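Local coordinates for aromatic-amino-acid:2-oxoglutarate transaminase (Candida albicans, PDB 6HND) that transfers amino groups from aromatic amino acids to 2-oxoglutarate with the help of pyridoxal 5'-phosphate, at the interface of chains A and B. Numbering follows the deposited sequence. Chains: chain A/B, Aromatic-amino-acid:2-oxoglutarate transaminase.

Contact 1: the interface of chains A and B. Residues chain A 466-468, 501, 504-505, 508; chain B 38-41.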
# COMPACT_ATOMS: atom_id res chain seq x y z
N GLY A 466 35.83 8.21 -0.86
CA GLY A 466 34.72 8.56 -1.78
C GLY A 466 34.13 7.32 -2.42
O GLY A 466 33.83 7.35 -3.64
N ILE A 467 33.99 6.25 -1.64
CA ILE A 467 33.30 4.98 -2.03
C ILE A 467 32.39 4.57 -0.87
O ILE A 467 32.89 4.47 0.29
CB ILE A 467 34.31 3.89 -2.44
CG1 ILE A 467 33.62 2.67 -3.06
CG2 ILE A 467 35.23 3.48 -1.31
CD1 ILE A 467 32.66 3.02 -4.19
N LEU A 468 31.10 4.41 -1.17
CA LEU A 468 30.03 4.03 -0.20
C LEU A 468 29.60 2.59 -0.46
O LEU A 468 29.21 2.23 -1.62
CB LEU A 468 28.84 4.98 -0.33
CG LEU A 468 29.17 6.48 -0.27
CD1 LEU A 468 27.94 7.33 -0.55
CD2 LEU A 468 29.80 6.85 1.06
N GLU A 501 32.22 4.71 -13.95
CA GLU A 501 31.92 4.80 -12.49
C GLU A 501 32.22 3.46 -11.81
O GLU A 501 32.65 3.49 -10.63
CB GLU A 501 30.47 5.23 -12.25
CG GLU A 501 30.30 6.73 -12.34
CD GLU A 501 28.85 7.17 -12.34
OE1 GLU A 501 28.02 6.42 -11.77
OE2 GLU A 501 28.57 8.25 -12.91
N GLU A 504 36.06 3.15 -11.51
CA GLU A 504 36.54 4.12 -10.50
C GLU A 504 36.12 3.62 -9.11
O GLU A 504 36.96 3.73 -8.18
CB GLU A 504 36.05 5.54 -10.80
CG GLU A 504 36.48 6.56 -9.76
CD GLU A 504 37.97 6.80 -9.65
OE1 GLU A 504 38.71 6.36 -10.59
OE2 GLU A 504 38.40 7.45 -8.64
N SER A 505 34.92 3.03 -8.99
CA SER A 505 34.38 2.51 -7.70
C SER A 505 35.29 1.43 -7.12
O SER A 505 35.66 1.53 -5.96
CB SER A 505 32.95 2.01 -7.88
OG SER A 505 32.12 3.11 -8.19
N ARG A 508 38.74 3.03 -5.99
CA ARG A 508 38.65 3.74 -4.69
C ARG A 508 38.53 2.72 -3.55
O ARG A 508 39.14 2.93 -2.47
CB ARG A 508 37.46 4.70 -4.68
CG ARG A 508 37.68 5.92 -5.55
CD ARG A 508 36.44 6.80 -5.58
NE ARG A 508 36.52 7.82 -6.62
CZ ARG A 508 35.79 8.92 -6.67
NH1 ARG A 508 34.92 9.20 -5.71
NH2 ARG A 508 35.94 9.75 -7.69
N PRO B 38 31.44 11.47 -3.63
CA PRO B 38 31.57 10.02 -3.45
C PRO B 38 30.83 9.28 -4.57
O PRO B 38 29.85 9.81 -5.06
CB PRO B 38 30.96 9.77 -2.06
CG PRO B 38 29.95 10.88 -1.90
CD PRO B 38 30.54 12.07 -2.64
N LEU B 39 31.33 8.12 -4.98
CA LEU B 39 30.55 7.11 -5.75
C LEU B 39 29.98 6.06 -4.79
O LEU B 39 30.58 5.85 -3.71
CB LEU B 39 31.44 6.47 -6.83
CG LEU B 39 31.89 7.45 -7.91
CD1 LEU B 39 33.04 6.87 -8.75
CD2 LEU B 39 30.70 7.87 -8.78
N ALA B 40 28.82 5.52 -5.12
CA ALA B 40 28.03 4.59 -4.28
C ALA B 40 28.03 3.19 -4.89
O ALA B 40 27.70 3.06 -6.07
CB ALA B 40 26.64 5.15 -4.15
N LEU B 41 28.40 2.19 -4.11
CA LEU B 41 28.13 0.75 -4.39
C LEU B 41 27.21 0.22 -3.28
O LEU B 41 27.19 -1.02 -3.07
CB LEU B 41 29.45 -0.03 -4.41
CG LEU B 41 30.38 0.23 -5.59
CD1 LEU B 41 31.71 -0.46 -5.38
CD2 LEU B 41 29.75 -0.20 -6.91
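B:Leu39 lays its side chain against A:Glu501, A:Glu504, A:Ser505 and A:Arg508 on one flank of helix 499-518, in a dimer contact of a class-I, pyridoxal-phosphate-dependent aminotransferase in which an N-terminal segment of one subunit adds a short parallel strand to the other. Its two methyl branches part over the helix: B:Leu39 CD1 meets the A:Glu504 methylene CG at 3.6 Å, while CD2 meets the A:Glu501 methylene CG, each pair of side chains crossing at about a right angle. With CG anti to its own carbonyl carbon (chi1 -65°), the side chain leaves the strand towards the helix. B:Leu41 uses the tip of its CD1 branch, which lies 3.7 Å from A:Ser505 CB and also touches the A:Ile467 CD1 methyl. A:Ile467 reaches that place because CG1 stands anti to its backbone N (chi1 -171°). On the other side of the paired strands, A:Leu468 CB rests near B:Ala40 CA and its CG near the B:Pro38 ring.

The guanidinium of A:Arg508 lies flat over this core, with B:Leu39 CD1 4.0 Å from A:Arg508 CZ and above the centre of one face. Two bonds at its edge restrain its rotation: A:Arg508 NE makes an almost straight salt bridge to the anti lone pair of A:Glu504 OE2 at 2.8 Å, and NH1 donates to A:Gly466 O, both partners lying close to its plane.

A:Gly466 O is therefore gripped twice, since B:Leu39 N also donates to it at 2.9 Å, from above the carbonyl plane. The ladder continues from A:Leu468 N to B:Leu39 O at 3.0 Å and from B:Leu41 N to A:Leu468 O at 2.6 Å. A:Ser505 turns its hydroxyl OG back to the carbonyl A:Glu501 O within the helix, leaving OG beside B:Leu39 CB.

Contact 2: the interface of chains A and B. Residues chain A 16-18, 364, 367; chain B 196.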
# COMPACT_ATOMS: atom_id res chain seq x y z
N THR A 16 -12.00 -12.48 9.28
CA THR A 16 -13.24 -12.82 8.53
C THR A 16 -13.21 -12.11 7.18
O THR A 16 -12.35 -11.24 7.01
CB THR A 16 -14.49 -12.48 9.36
OG1 THR A 16 -14.31 -11.17 9.91
CG2 THR A 16 -14.74 -13.49 10.46
N SER A 17 -14.12 -12.44 6.27
CA SER A 17 -14.10 -12.06 4.84
C SER A 17 -15.09 -10.92 4.53
O SER A 17 -15.66 -10.33 5.48
CB SER A 17 -14.37 -13.27 4.00
OG SER A 17 -13.62 -14.37 4.49
N VAL A 18 -15.30 -10.64 3.24
CA VAL A 18 -15.99 -9.43 2.70
C VAL A 18 -17.14 -9.88 1.79
O VAL A 18 -18.30 -9.60 2.14
CB VAL A 18 -14.98 -8.53 1.96
CG1 VAL A 18 -14.65 -7.28 2.76
CG2 VAL A 18 -13.70 -9.28 1.58
N ASN A 364 -7.51 -11.33 3.44
CA ASN A 364 -8.19 -10.79 4.65
C ASN A 364 -7.24 -9.88 5.44
O ASN A 364 -7.73 -8.87 6.02
CB ASN A 364 -8.77 -11.94 5.48
CG ASN A 364 -9.86 -12.69 4.72
OD1 ASN A 364 -10.51 -12.13 3.84
ND2 ASN A 364 -10.04 -13.96 5.03
N ASP A 367 -7.12 -6.50 3.34
CA ASP A 367 -8.35 -5.72 3.61
C ASP A 367 -8.13 -4.79 4.83
O ASP A 367 -8.75 -3.73 4.87
CB ASP A 367 -9.56 -6.64 3.78
CG ASP A 367 -10.18 -7.16 2.48
OD1 ASP A 367 -9.87 -6.59 1.42
OD2 ASP A 367 -10.94 -8.19 2.54
N ARG B 196 -12.64 -2.82 11.09
CA ARG B 196 -11.55 -3.80 10.87
C ARG B 196 -10.24 -3.22 11.43
O ARG B 196 -9.46 -3.97 12.06
CB ARG B 196 -11.44 -4.12 9.38
CG ARG B 196 -12.64 -4.87 8.82
CD ARG B 196 -12.38 -5.15 7.35
NE ARG B 196 -13.13 -6.27 6.79
CZ ARG B 196 -12.73 -7.55 6.75
NH1 ARG B 196 -11.57 -7.93 7.26
NH2 ARG B 196 -13.52 -8.45 6.18
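B:Arg196 reaches out from helix 193-200 and brings its guanidinium to the A:Thr16-A:Ser17 backbone, a small polar patch of the aminotransferase dimer interface where an N-terminal loop of one subunit meets a helix of the other. CG lies anti to the carbonyl carbon (chi1 -67°). The chain runs extended from CG to NE, which carries the guanidinium across to chain A.

The hydrogen bonding is directed at main-chain oxygen. B:Arg196 NH2 donates to the carbonyl A:Thr16 O at 3.1 Å, with 153° at the hydrogen. The acceptor sits close to the guanidinium plane, whereas the nitrogen stands above the carbonyl plane and misses the oxygen's lone pairs. B:Arg196 NH1 adds at most a weak second bond to A:Thr16 O, at 3.4 Å.

In the packing, A:Asp367 CB lies over one guanidinium face, offset towards the rim, 4.2 Å from B:Arg196 NH1. The poorly ordered A:Val18 comes near NH2 by its CG1 methyl.

Electrostatics may add longer-range attraction: the A:Asp367 carboxylate OD2 is 4.5 Å from B:Arg196 NH2, and if both groups carry their usual charges, they would attract without touching. The main-chain A:Asn364 O is a distant neighbour of NH1. A:Ser17 O approaches B:Arg196 NH2 to 2.9 Å without a hydrogen bond, because the N-H points elsewhere.

Contact 1 and contact 2 lie about 48 Å apart, measured between the centres of their C-alpha atoms, and share no residue or secondary-structure element. Each nevertheless involves an N-terminal stretch of one subunit meeting the other: strand 39-40 of chain B in contact 1, the loop after helix 10-14 of chain A in contact 2. The interface is two-fold symmetric, so both contacts recur with the chains exchanged, and each subunit supplies both stretches. Together they suggest that reciprocal N-terminal exchange ties distant parts of the dimer.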